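Local coordinates for EDTA monooxygenase (EDTA-degrading bacterium BNC1, PDB 5DQP), which probably acts as an FMN-dependent monooxygenase in the degradation of EDTA, working together with a partner flavin reductase, at residues Tyr7-Asn13 with Ile50-Ala56; Val263-Pro269 with Ala378-Asn384; Pro362-Ala366 with Gln398-Ile402. All coordinates share one frame. Residue numbers count along the deposited sequence, not the author numbering.

Contact 1 (Tyr7-Asn13 with Ile50-Ala56); sequences YLVSWLN and IDAFFLA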
ATOM      1  N   TYR A   7       9.876  21.886  12.119  1.00 18.15           N
ATOM      2  CA  TYR A   7       9.270  20.907  11.211  1.00 21.57           C
ATOM      3  C   TYR A   7       7.782  20.756  11.519  1.00 20.10           C
ATOM      4  O   TYR A   7       7.361  20.870  12.669  1.00 21.80           O
ATOM      5  CB  TYR A   7       9.964  19.538  11.311  1.00 18.57           C
ATOM      6  CG  TYR A   7      11.445  19.617  11.016  1.00 21.94           C
ATOM      7  CD1 TYR A   7      11.914  19.588   9.714  1.00 23.48           C
ATOM      8  CD2 TYR A   7      12.371  19.766  12.048  1.00 22.34           C
ATOM      9  CE1 TYR A   7      13.276  19.698   9.444  1.00 22.98           C
ATOM     10  CE2 TYR A   7      13.719  19.880  11.790  1.00 27.49           C
ATOM     11  CZ  TYR A   7      14.163  19.849  10.485  1.00 25.61           C
ATOM     12  OH  TYR A   7      15.502  19.951  10.229  1.00 29.93           O
ATOM     13  N   LEU A   8       6.985  20.504  10.480  1.00 17.38           N
ATOM     14  CA  LEU A   8       5.540  20.354  10.622  1.00 17.86           C
ATOM     15  C   LEU A   8       5.040  19.131   9.865  1.00 19.15           C
ATOM     16  O   LEU A   8       5.396  18.923   8.699  1.00 18.43           O
ATOM     17  CB  LEU A   8       4.806  21.601  10.111  1.00 22.64           C
ATOM     18  CG  LEU A   8       4.984  22.893  10.901  1.00 23.64           C
ATOM     19  CD1 LEU A   8       4.264  23.995  10.167  1.00 23.01           C
ATOM     20  CD2 LEU A   8       4.441  22.759  12.355  1.00 18.75           C
ATOM     21  N   VAL A   9       4.192  18.345  10.516  1.00 17.60           N
ATOM     22  CA  VAL A   9       3.571  17.171   9.914  1.00 17.11           C
ATOM     23  C   VAL A   9       2.070  17.258  10.137  1.00 21.79           C
ATOM     24  O   VAL A   9       1.627  17.671  11.213  1.00 19.65           O
ATOM     25  CB  VAL A   9       4.140  15.871  10.528  1.00 20.43           C
ATOM     26  CG1 VAL A   9       3.370  14.632   9.974  1.00 18.47           C
ATOM     27  CG2 VAL A   9       5.644  15.776  10.284  1.00 15.07           C
ATOM     28  N   SER A  10       1.279  16.858   9.140  1.00 19.83           N
ATOM     29  CA  SER A  10      -0.175  16.996   9.209  1.00 19.44           C
ATOM     30  C   SER A  10      -0.848  15.629   9.170  1.00 20.04           C
ATOM     31  O   SER A  10      -0.684  14.888   8.196  1.00 18.87           O
ATOM     32  CB  SER A  10      -0.714  17.854   8.060  1.00 18.61           C
ATOM     33  OG  SER A  10      -0.305  17.344   6.781  1.00 23.79           O
ATOM     34  N   TRP A  11      -1.593  15.299  10.225  0.56 22.42           N
ATOM     35  CA  TRP A  11      -2.457  14.130  10.162  0.56 25.88           C
ATOM     36  C   TRP A  11      -3.359  14.251   8.949  0.56 22.56           C
ATOM     37  O   TRP A  11      -3.858  15.334   8.626  0.56 22.19           O
ATOM     38  CB  TRP A  11      -3.346  13.997  11.393  0.56 24.60           C
ATOM     39  CG  TRP A  11      -2.715  13.654  12.663  0.56 25.38           C
ATOM     40  CD1 TRP A  11      -1.815  14.402  13.366  0.56 24.97           C
ATOM     41  CD2 TRP A  11      -3.003  12.502  13.468  0.56 29.55           C
ATOM     42  NE1 TRP A  11      -1.498  13.771  14.546  0.56 27.82           N
ATOM     43  CE2 TRP A  11      -2.214  12.603  14.634  0.56 29.84           C
ATOM     44  CE3 TRP A  11      -3.845  11.391  13.312  0.56 26.84           C
ATOM     45  CZ2 TRP A  11      -2.234  11.629  15.640  0.56 30.81           C
ATOM     46  CZ3 TRP A  11      -3.867  10.428  14.310  0.56 29.79           C
ATOM     47  CH2 TRP A  11      -3.065  10.550  15.459  0.56 31.25           C
ATOM     48  N   LEU A  12      -3.610  13.129   8.305  1.00 23.89           N
ATOM     49  CA  LEU A  12      -4.454  13.138   7.118  1.00 22.26           C
ATOM     50  C   LEU A  12      -5.606  12.139   7.139  1.00 18.91           C
ATOM     51  O   LEU A  12      -6.351  12.066   6.156  1.00 22.32           O
ATOM     52  CB  LEU A  12      -3.601  12.904   5.857  1.00 17.85           C
ATOM     53  CG  LEU A  12      -3.884  13.968   4.780  1.00 28.54           C
ATOM     54  CD1 LEU A  12      -3.550  15.397   5.261  1.00 25.89           C
ATOM     55  CD2 LEU A  12      -3.152  13.658   3.486  1.00 24.34           C
ATOM     56  N   ASN A  13      -5.812  11.417   8.230  1.00 19.05           N
ATOM     57  CA  ASN A  13      -6.819  10.353   8.243  1.00 21.35           C
ATOM     58  C   ASN A  13      -8.243  10.863   8.040  1.00 22.28           C
ATOM     59  O   ASN A  13      -8.690  11.816   8.693  1.00 19.30           O
ATOM     60  CB  ASN A  13      -6.762   9.599   9.567  1.00 23.19           C
ATOM     61  CG  ASN A  13      -5.492   8.815   9.722  1.00 21.64           C
ATOM     62  OD1 ASN A  13      -4.458   9.373   9.999  1.00 23.21           O
ATOM     63  ND2 ASN A  13      -5.572   7.514   9.549  1.00 21.41           N
ATOM     64  N   ILE A  50       4.281  21.946   4.228  1.00 20.62           N
ATOM     65  CA  ILE A  50       4.335  20.961   5.298  1.00 17.04           C
ATOM     66  C   ILE A  50       5.346  19.894   4.907  1.00 19.44           C
ATOM     67  O   ILE A  50       5.466  19.536   3.732  1.00 17.74           O
ATOM     68  CB  ILE A  50       2.936  20.375   5.562  1.00 16.36           C
ATOM     69  CG1 ILE A  50       1.955  21.490   5.955  1.00 16.37           C
ATOM     70  CG2 ILE A  50       2.981  19.342   6.673  1.00 18.95           C
ATOM     71  CD1 ILE A  50       2.443  22.463   7.036  1.00 18.68           C
ATOM     72  N   ASP A  51       6.118  19.402   5.886  1.00 17.76           N
ATOM     73  CA  ASP A  51       7.167  18.453   5.538  1.00 19.59           C
ATOM     74  C   ASP A  51       6.595  17.097   5.136  1.00 19.71           C
ATOM     75  O   ASP A  51       7.094  16.474   4.193  1.00 18.50           O
ATOM     76  CB  ASP A  51       8.157  18.311   6.685  1.00 18.93           C
ATOM     77  CG  ASP A  51       8.906  19.594   6.936  1.00 20.11           C
ATOM     78  OD1 ASP A  51       9.702  19.988   6.052  1.00 19.87           O
ATOM     79  OD2 ASP A  51       8.672  20.223   7.989  1.00 19.03           O
ATOM     80  N   ALA A  52       5.550  16.624   5.817  1.00 16.72           N
ATOM     81  CA  ALA A  52       4.959  15.337   5.453  1.00 16.74           C
ATOM     82  C   ALA A  52       3.531  15.258   5.977  1.00 18.78           C
ATOM     83  O   ALA A  52       3.190  15.910   6.968  1.00 21.07           O
ATOM     84  CB  ALA A  52       5.782  14.163   6.011  1.00 16.77           C
ATOM     85  N   PHE A  53       2.696  14.460   5.300  1.00 14.78           N
ATOM     86  CA  PHE A  53       1.448  14.065   5.924  1.00 16.30           C
ATOM     87  C   PHE A  53       1.700  12.808   6.754  1.00 18.44           C
ATOM     88  O   PHE A  53       2.734  12.144   6.640  1.00 16.02           O
ATOM     89  CB  PHE A  53       0.319  13.852   4.890  1.00 19.28           C
ATOM     90  CG  PHE A  53       0.598  12.753   3.863  1.00 17.83           C
ATOM     91  CD1 PHE A  53       0.333  11.430   4.154  1.00 16.18           C
ATOM     92  CD2 PHE A  53       1.112  13.067   2.609  1.00 13.42           C
ATOM     93  CE1 PHE A  53       0.601  10.427   3.236  1.00 15.06           C
ATOM     94  CE2 PHE A  53       1.368  12.082   1.672  1.00 17.92           C
ATOM     95  CZ  PHE A  53       1.117  10.754   1.982  1.00 20.54           C
ATOM     96  N   PHE A  54       0.750  12.499   7.621  1.00 16.46           N
ATOM     97  CA  PHE A  54       0.831  11.317   8.454  1.00 19.25           C
ATOM     98  C   PHE A  54      -0.501  10.580   8.435  1.00 15.96           C
ATOM     99  O   PHE A  54      -1.569  11.197   8.524  1.00 19.74           O
ATOM    100  CB  PHE A  54       1.207  11.711   9.893  1.00 22.89           C
ATOM    101  CG  PHE A  54       1.012  10.610  10.900  1.00 22.70           C
ATOM    102  CD1 PHE A  54       1.773   9.460  10.833  1.00 21.18           C
ATOM    103  CD2 PHE A  54       0.097  10.746  11.930  1.00 25.96           C
ATOM    104  CE1 PHE A  54       1.623   8.455  11.755  1.00 23.48           C
ATOM    105  CE2 PHE A  54      -0.059   9.733  12.890  1.00 26.64           C
ATOM    106  CZ  PHE A  54       0.702   8.593  12.795  1.00 26.31           C
ATOM    107  N   LEU A  55      -0.424   9.262   8.346  1.00 14.63           N
ATOM    108  CA  LEU A  55      -1.582   8.386   8.400  1.00 20.58           C
ATOM    109  C   LEU A  55      -1.419   7.439   9.577  1.00 17.86           C
ATOM    110  O   LEU A  55      -0.487   6.631   9.605  1.00 19.23           O
ATOM    111  CB  LEU A  55      -1.739   7.608   7.089  1.00 17.60           C
ATOM    112  CG  LEU A  55      -2.124   8.455   5.875  1.00 16.46           C
ATOM    113  CD1 LEU A  55      -2.040   7.614   4.588  1.00 15.25           C
ATOM    114  CD2 LEU A  55      -3.513   9.033   6.041  1.00 21.35           C
ATOM    115  N   ALA A  56      -2.298   7.567  10.560  1.00 21.46           N
ATOM    116  CA  ALA A  56      -2.416   6.567  11.610  1.00 18.42           C
ATOM    117  C   ALA A  56      -3.124   5.344  11.035  1.00 21.42           C
ATOM    118  O   ALA A  56      -3.767   5.414   9.987  1.00 19.09           O
ATOM    119  CB  ALA A  56      -3.192   7.125  12.799  1.00 14.60           C
TER

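Contact 2 (Val263-Pro269 with Ala378-Asn384); sequences VLPSFVP and ADGFVIN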
ATOM      1  N   VAL A 263      11.813  15.330  17.821  1.00 20.57           N
ATOM      2  CA  VAL A 263      10.621  15.146  18.647  1.00 16.66           C
ATOM      3  C   VAL A 263       9.538  16.123  18.189  1.00 17.47           C
ATOM      4  O   VAL A 263       9.766  17.342  18.125  1.00 21.22           O
ATOM      5  CB  VAL A 263      10.934  15.346  20.146  1.00 22.64           C
ATOM      6  CG1 VAL A 263       9.665  15.209  20.991  1.00 19.18           C
ATOM      7  CG2 VAL A 263      11.999  14.371  20.612  1.00 17.47           C
ATOM      8  N   LEU A 264       8.351  15.595  17.907  1.00 19.04           N
ATOM      9  CA  LEU A 264       7.217  16.394  17.432  1.00 16.03           C
ATOM     10  C   LEU A 264       6.005  16.127  18.318  1.00 17.35           C
ATOM     11  O   LEU A 264       5.344  15.088  18.156  1.00 16.80           O
ATOM     12  CB  LEU A 264       6.871  16.082  15.980  1.00 17.54           C
ATOM     13  CG  LEU A 264       7.993  15.886  14.972  1.00 18.00           C
ATOM     14  CD1 LEU A 264       7.405  15.806  13.575  1.00 20.87           C
ATOM     15  CD2 LEU A 264       9.017  17.002  15.057  1.00 19.13           C
ATOM     16  N   PRO A 265       5.693  17.028  19.259  1.00 17.82           N
ATOM     17  CA  PRO A 265       4.423  16.930  19.988  1.00 21.43           C
ATOM     18  C   PRO A 265       3.245  17.099  19.042  1.00 19.99           C
ATOM     19  O   PRO A 265       3.308  17.847  18.068  1.00 18.38           O
ATOM     20  CB  PRO A 265       4.502  18.087  20.998  1.00 17.36           C
ATOM     21  CG  PRO A 265       5.955  18.423  21.111  1.00 16.15           C
ATOM     22  CD  PRO A 265       6.457  18.216  19.685  1.00 17.48           C
ATOM     23  N   SER A 266       2.171  16.379  19.336  1.00 19.42           N
ATOM     24  CA  SER A 266       0.993  16.311  18.496  1.00 19.20           C
ATOM     25  C   SER A 266      -0.121  17.071  19.190  1.00 18.11           C
ATOM     26  O   SER A 266      -0.275  16.969  20.408  1.00 21.78           O
ATOM     27  CB  SER A 266       0.581  14.846  18.245  1.00 22.72           C
ATOM     28  OG  SER A 266      -0.520  14.752  17.349  1.00 26.36           O
ATOM     29  N   PHE A 267      -0.896  17.834  18.427  1.00 18.62           N
ATOM     30  CA  PHE A 267      -1.996  18.554  19.055  1.00 23.77           C
ATOM     31  C   PHE A 267      -3.062  18.892  18.020  1.00 23.55           C
ATOM     32  O   PHE A 267      -2.821  18.863  16.804  1.00 17.30           O
ATOM     33  CB  PHE A 267      -1.496  19.822  19.756  1.00 18.75           C
ATOM     34  CG  PHE A 267      -1.164  20.936  18.814  1.00 24.45           C
ATOM     35  CD1 PHE A 267      -0.020  20.893  18.064  1.00 21.53           C
ATOM     36  CD2 PHE A 267      -2.011  22.016  18.662  1.00 26.60           C
ATOM     37  CE1 PHE A 267       0.279  21.905  17.182  1.00 28.04           C
ATOM     38  CE2 PHE A 267      -1.698  23.037  17.784  1.00 26.58           C
ATOM     39  CZ  PHE A 267      -0.560  22.977  17.046  1.00 26.40           C
ATOM     40  N   VAL A 268      -4.245  19.225  18.533  1.00 20.12           N
ATOM     41  CA  VAL A 268      -5.408  19.574  17.723  1.00 20.16           C
ATOM     42  C   VAL A 268      -5.569  21.091  17.760  1.00 22.98           C
ATOM     43  O   VAL A 268      -5.864  21.639  18.828  1.00 21.38           O
ATOM     44  CB  VAL A 268      -6.672  18.890  18.250  1.00 22.66           C
ATOM     45  CG1 VAL A 268      -7.881  19.249  17.361  1.00 17.72           C
ATOM     46  CG2 VAL A 268      -6.462  17.371  18.370  1.00 21.79           C
ATOM     47  N   PRO A 269      -5.394  21.794  16.659  1.00 21.15           N
ATOM     48  CA  PRO A 269      -5.665  23.238  16.684  1.00 24.97           C
ATOM     49  C   PRO A 269      -7.136  23.555  16.425  1.00 25.75           C
ATOM     50  O   PRO A 269      -7.735  23.011  15.494  1.00 25.13           O
ATOM     51  CB  PRO A 269      -4.778  23.771  15.553  1.00 22.28           C
ATOM     52  CG  PRO A 269      -4.748  22.650  14.580  1.00 29.29           C
ATOM     53  CD  PRO A 269      -4.829  21.365  15.366  1.00 20.48           C
ATOM     54  N   ALA A 378      10.366  21.044  21.618  1.00 22.59           N
ATOM     55  CA  ALA A 378       9.868  20.473  20.371  1.00 19.48           C
ATOM     56  C   ALA A 378      10.861  20.790  19.263  1.00 24.83           C
ATOM     57  O   ALA A 378      11.467  21.862  19.260  1.00 23.22           O
ATOM     58  CB  ALA A 378       8.498  21.064  20.022  1.00 19.23           C
ATOM     59  N   ASP A 379      11.020  19.859  18.321  1.00 20.26           N
ATOM     60  CA  ASP A 379      11.675  20.194  17.061  1.00 21.52           C
ATOM     61  C   ASP A 379      10.680  20.586  15.966  1.00 17.12           C
ATOM     62  O   ASP A 379      11.101  20.980  14.871  1.00 22.38           O
ATOM     63  CB  ASP A 379      12.545  19.020  16.588  1.00 21.03           C
ATOM     64  CG  ASP A 379      13.567  18.600  17.649  1.00 29.43           C
ATOM     65  OD1 ASP A 379      14.537  19.365  17.863  1.00 33.68           O
ATOM     66  OD2 ASP A 379      13.390  17.534  18.293  1.00 28.51           O
ATOM     67  N   GLY A 380       9.392  20.470  16.248  1.00 19.25           N
ATOM     68  CA  GLY A 380       8.337  20.723  15.294  1.00 15.76           C
ATOM     69  C   GLY A 380       7.088  20.081  15.856  1.00 20.12           C
ATOM     70  O   GLY A 380       7.069  19.677  17.011  1.00 18.27           O
ATOM     71  N   PHE A 381       6.047  19.982  15.021  1.00 14.82           N
ATOM     72  CA  PHE A 381       4.756  19.554  15.546  1.00 16.34           C
ATOM     73  C   PHE A 381       3.999  18.710  14.537  1.00 18.95           C
ATOM     74  O   PHE A 381       4.173  18.855  13.328  1.00 19.08           O
ATOM     75  CB  PHE A 381       3.881  20.755  15.972  1.00 17.41           C
ATOM     76  CG  PHE A 381       4.570  21.652  16.966  1.00 22.81           C
ATOM     77  CD1 PHE A 381       5.406  22.672  16.533  1.00 16.56           C
ATOM     78  CD2 PHE A 381       4.432  21.435  18.321  1.00 22.45           C
ATOM     79  CE1 PHE A 381       6.059  23.481  17.434  1.00 21.96           C
ATOM     80  CE2 PHE A 381       5.074  22.240  19.228  1.00 17.34           C
ATOM     81  CZ  PHE A 381       5.908  23.265  18.770  1.00 19.57           C
ATOM     82  N   VAL A 382       3.162  17.819  15.064  1.00 16.28           N
ATOM     83  CA  VAL A 382       2.151  17.110  14.290  1.00 18.98           C
ATOM     84  C   VAL A 382       0.828  17.836  14.500  1.00 21.80           C
ATOM     85  O   VAL A 382       0.324  17.908  15.628  1.00 24.72           O
ATOM     86  CB  VAL A 382       2.031  15.631  14.708  1.00 23.53           C
ATOM     87  CG1 VAL A 382       1.314  14.831  13.613  1.00 23.87           C
ATOM     88  CG2 VAL A 382       3.415  14.991  15.083  1.00 22.02           C
ATOM     89  N   ILE A 383       0.277  18.358  13.415  1.00 18.26           N
ATOM     90  CA  ILE A 383      -0.984  19.098  13.401  1.00 21.20           C
ATOM     91  C   ILE A 383      -2.118  18.126  13.096  1.00 21.83           C
ATOM     92  O   ILE A 383      -2.159  17.523  12.015  1.00 21.34           O
ATOM     93  CB  ILE A 383      -0.932  20.214  12.344  1.00 19.77           C
ATOM     94  CG1 ILE A 383       0.283  21.112  12.565  1.00 21.84           C
ATOM     95  CG2 ILE A 383      -2.235  21.018  12.295  1.00 22.38           C
ATOM     96  CD1 ILE A 383       0.931  21.533  11.230  1.00 29.78           C
ATOM     97  N   ASN A 384      -3.034  17.975  14.037  1.00 21.59           N
ATOM     98  CA  ASN A 384      -4.133  17.018  13.949  1.00 15.49           C
ATOM     99  C   ASN A 384      -5.408  17.834  13.728  1.00 22.23           C
ATOM    100  O   ASN A 384      -6.091  18.211  14.678  1.00 22.64           O
ATOM    101  CB  ASN A 384      -4.179  16.192  15.229  1.00 22.83           C
ATOM    102  CG  ASN A 384      -4.994  14.916  15.105  1.00 37.04           C
ATOM    103  OD1 ASN A 384      -5.484  14.562  14.024  1.00 30.66           O
ATOM    104  ND2 ASN A 384      -5.127  14.194  16.231  1.00 33.22           N
TER
HETATM  105  O   HOH W   1      -3.354  14.674  18.841  1.00 31.68           O

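Contact 3 (Pro362-Ala366 with Gln398-Ile402); sequences PDQVA and QVVPI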
ATOM      1  N   PRO A 362      -4.793  32.638  14.777  1.00 22.75           N
ATOM      2  CA  PRO A 362      -3.547  32.202  14.120  1.00 23.21           C
ATOM      3  C   PRO A 362      -2.289  32.698  14.826  1.00 24.52           C
ATOM      4  O   PRO A 362      -1.327  31.934  15.000  1.00 21.03           O
ATOM      5  CB  PRO A 362      -3.691  32.790  12.699  1.00 23.11           C
ATOM      6  CG  PRO A 362      -5.162  32.830  12.459  1.00 21.94           C
ATOM      7  CD  PRO A 362      -5.773  33.174  13.812  1.00 26.76           C
ATOM      8  N   ASP A 363      -2.277  33.961  15.260  1.00 22.22           N
ATOM      9  CA  ASP A 363      -1.099  34.494  15.943  1.00 23.65           C
ATOM     10  C   ASP A 363      -0.847  33.792  17.271  1.00 23.94           C
ATOM     11  O   ASP A 363       0.307  33.559  17.638  1.00 23.97           O
ATOM     12  CB  ASP A 363      -1.248  36.004  16.161  1.00 29.02           C
ATOM     13  CG  ASP A 363      -0.895  36.810  14.914  1.00 50.17           C
ATOM     14  OD1 ASP A 363       0.316  36.915  14.585  1.00 44.09           O
ATOM     15  OD2 ASP A 363      -1.827  37.334  14.259  1.00 50.15           O
ATOM     16  N   GLN A 364      -1.918  33.457  18.011  1.00 21.94           N
ATOM     17  CA  GLN A 364      -1.750  32.799  19.305  1.00 22.28           C
ATOM     18  C   GLN A 364      -1.176  31.407  19.126  1.00 18.94           C
ATOM     19  O   GLN A 364      -0.317  30.967  19.899  1.00 23.55           O
ATOM     20  CB  GLN A 364      -3.091  32.732  20.058  1.00 23.11           C
ATOM     21  CG  GLN A 364      -3.575  34.071  20.637  1.00 22.91           C
ATOM     22  CD  GLN A 364      -5.038  34.030  21.088  1.00 26.55           C
ATOM     23  OE1 GLN A 364      -5.886  33.382  20.462  1.00 27.46           O
ATOM     24  NE2 GLN A 364      -5.333  34.703  22.190  1.00 27.72           N
ATOM     25  N   VAL A 365      -1.621  30.698  18.095  1.00 23.97           N
ATOM     26  CA  VAL A 365      -1.079  29.368  17.844  1.00 20.32           C
ATOM     27  C   VAL A 365       0.386  29.453  17.423  1.00 20.70           C
ATOM     28  O   VAL A 365       1.239  28.717  17.944  1.00 20.58           O
ATOM     29  CB  VAL A 365      -1.940  28.639  16.802  1.00 23.39           C
ATOM     30  CG1 VAL A 365      -1.238  27.323  16.359  1.00 22.39           C
ATOM     31  CG2 VAL A 365      -3.329  28.379  17.389  1.00 23.99           C
ATOM     32  N   ALA A 366       0.704  30.363  16.487  1.00 17.50           N
ATOM     33  CA  ALA A 366       2.085  30.523  16.040  1.00 21.47           C
ATOM     34  C   ALA A 366       2.987  30.889  17.203  1.00 21.94           C
ATOM     35  O   ALA A 366       4.094  30.356  17.329  1.00 22.78           O
ATOM     36  CB  ALA A 366       2.195  31.584  14.922  1.00 14.71           C
ATOM     37  N   GLN A 398      -3.248  30.588   7.341  1.00 15.85           N
ATOM     38  CA  GLN A 398      -3.144  31.665   8.318  1.00 18.99           C
ATOM     39  C   GLN A 398      -2.069  31.460   9.372  1.00 16.58           C
ATOM     40  O   GLN A 398      -1.555  32.443   9.883  1.00 22.13           O
ATOM     41  CB  GLN A 398      -4.506  31.887   8.993  1.00 20.69           C
ATOM     42  CG  GLN A 398      -5.592  32.174   7.927  1.00 22.67           C
ATOM     43  CD  GLN A 398      -6.986  32.359   8.488  1.00 28.00           C
ATOM     44  OE1 GLN A 398      -7.171  33.046   9.490  1.00 28.66           O
ATOM     45  NE2 GLN A 398      -7.985  31.766   7.824  1.00 27.25           N
ATOM     46  N   VAL A 399      -1.708  30.233   9.713  1.00 19.36           N
ATOM     47  CA  VAL A 399      -0.641  30.032  10.691  1.00 17.07           C
ATOM     48  C   VAL A 399       0.716  29.923  10.007  1.00 19.29           C
ATOM     49  O   VAL A 399       1.667  30.624  10.357  1.00 17.69           O
ATOM     50  CB  VAL A 399      -0.938  28.784  11.556  1.00 22.01           C
ATOM     51  CG1 VAL A 399       0.254  28.481  12.495  1.00 19.68           C
ATOM     52  CG2 VAL A 399      -2.252  28.953  12.346  1.00 16.60           C
ATOM     53  N   VAL A 400       0.818  29.048   9.002  1.00 19.23           N
ATOM     54  CA  VAL A 400       2.079  28.867   8.293  1.00 15.30           C
ATOM     55  C   VAL A 400       2.696  30.196   7.826  1.00 14.00           C
ATOM     56  O   VAL A 400       3.889  30.409   8.066  1.00 18.07           O
ATOM     57  CB  VAL A 400       1.910  27.837   7.175  1.00 21.16           C
ATOM     58  CG1 VAL A 400       3.050  27.888   6.155  1.00 16.44           C
ATOM     59  CG2 VAL A 400       1.806  26.431   7.809  1.00 14.11           C
ATOM     60  N   PRO A 401       1.972  31.101   7.169  1.00 19.70           N
ATOM     61  CA  PRO A 401       2.630  32.339   6.722  1.00 18.47           C
ATOM     62  C   PRO A 401       3.192  33.173   7.878  1.00 20.43           C
ATOM     63  O   PRO A 401       4.214  33.853   7.703  1.00 22.48           O
ATOM     64  CB  PRO A 401       1.514  33.063   5.965  1.00 21.82           C
ATOM     65  CG  PRO A 401       0.592  31.954   5.530  1.00 22.15           C
ATOM     66  CD  PRO A 401       0.570  31.041   6.699  1.00 19.43           C
ATOM     67  N   ILE A 402       2.568  33.117   9.057  1.00 17.51           N
ATOM     68  CA  ILE A 402       3.157  33.743  10.231  1.00 16.95           C
ATOM     69  C   ILE A 402       4.488  33.086  10.544  1.00 18.53           C
ATOM     70  O   ILE A 402       5.512  33.762  10.699  1.00 21.30           O
ATOM     71  CB  ILE A 402       2.184  33.678  11.430  1.00 18.91           C
ATOM     72  CG1 ILE A 402       0.836  34.335  11.074  1.00 22.64           C
ATOM     73  CG2 ILE A 402       2.820  34.331  12.659  1.00 20.90           C
ATOM     74  CD1 ILE A 402      -0.170  34.429  12.263  1.00 19.58           C
TER

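Contact 1 (Tyr7-Asn13 with Ile50-Ala56)
Two neighbouring parallel strands of the TIM barrel, the fold of luciferase-like monooxygenases, meet here. Val9 pairs with Ala52, Ser10 with Phe53 and Trp11 with Phe54. The backbone ladder has Ser10 N giving to Ala52 O (3.0 Å), Phe54 N to Ser10 O (2.8 Å) and Leu12 N to Phe54 O (2.8 Å). Before the strand proper, Asp51 N gives to Leu8 O (2.9 Å). The carboxylate of Asp51 answers by taking Leu8 N on OD2 (3.0 Å), while its OD1 forms a salt bridge with Arg5. Val9, Ala52 and Phe54 face the barrel interior and touch Ile92 of the next strand. On the same face, Phe54 and Trp11 stack edge-to-face, with Phe54 giving the edge; its ring centroid lies 5.1 Å from that of the six-membered ring of Trp11, with planes at 87°. Trp11 NE1 is satisfied by Ser266 OG. On the other face, Ser10 and Phe53 point to the surrounding helices 35-47 and 75-85. Ser10 OG is buried there and has no partner in the model. Phe54 also touches Thr94, a predicted FMN-binding residue, so this end of the pair lies close to the probable flavin site. Beyond the strands, the Asn13 amide takes over the pairing: Ala56 N gives to Asn13 OD1 at 2.9 Å, and Asn13 ND2 gives to Ala56 O at 2.8 Å.

Contact 2 (Val263-Pro269 with Ala378-Asn384)
The two strands pair in parallel; their axes come within 4.4 Å, with 33° between their directions. Ser266 is paired with Val382 and Phe267 with Ile383. Val382 N binds Pro265 O (3.0 Å), Phe267 N binds Val382 O (3.1 Å) and Asn384 N binds Phe267 O (2.9 Å). Pro265 has no amide hydrogen to offer Gly380 O, and its CD sits 3.1 Å from that oxygen. Ahead of this gap, Asp379 N binds Val263 O (2.8 Å). Asp379 OD2 accepts from Val263 N (2.8 Å), and its OD1 forms a salt bridge with Arg248. These strands belong to the parallel barrel of the TIM fold. Strand 380-383 lies between 262-271 and the N-terminal strand 7-11, so the pairing helps to close the ring. Leu264 and Val382 point into the barrel, where Leu264 CB meets Val382 CG2 at 3.7 Å. Pro265, Phe267 and Phe381 lie on the outer side, against Leu369 and Trp372 of helix 362-374. There Phe267 CE1 approaches Phe381 CB at 4.0 Å. Ser266 OG binds Trp11 NE1. It also shares a water with Asn384: the water lies 3.2 Å from Ser266 OG and accepts from Asn384 ND2, also at 3.2 Å. Further along, Pro269 CG packs on Ile383 CG2 at 3.8 Å.

Contact 3 (Pro362-Ala366 with Gln398-Ile402)
Ile402 makes the widest contact of this helix pair. With chi1 m and chi2 t it extends CD1 to the first turn of helix 362-374, 3.9 Å from Pro362 CB and 3.4 Å from Asp363 OD1. Its CG2 branch lies 3.6 Å from Ala366 CB. Val399 is in the t rotamer. Its CG2 lies 4.1 Å from Pro362 CB. Val365 CG1 comes within 4.3 Å of Val399 CG1, and Ala366 CB within 4.4 Å of the same atom. Pro362 points toward the other helix, and its CG is 3.6 Å from Gln398 OE1. Asp363 starts away from that helix, but chi1 near -81° brings its carboxylate back beside Ile402. No hydrogen bond joins the segments. Their axes approach to 8.7 Å and cross at -54°. Pro362, Val365 and Val399 also touch Ile271 of the barrel strand beneath. The arrangement is that of neighbouring outer helices packed around the strands of a TIM barrel.

Overall arrangement
From the N terminus, strand 7-11 is followed by helix 35-47, and contact 1 closes this first loop by bringing in strand 52-55. The chain then passes through strands 90-96 to 229-233 and reaches 262-271. Contact 2 opens there and closes about 110 residues later at strand 380-383. Contact 3 opens inside that loop, at helix 362-374, and closes after it, at helix 390-405, so contacts 2 and 3 cross. Contact 1 precedes both. Val9 O is 2.7 Å from Ile383 N, a probable hydrogen bond, so the last barrel strand in the chain lies against the first, closing the ring. Contact 3 ties outer helices together; Val400 reaches Leu8 and Ile50 of contact 1.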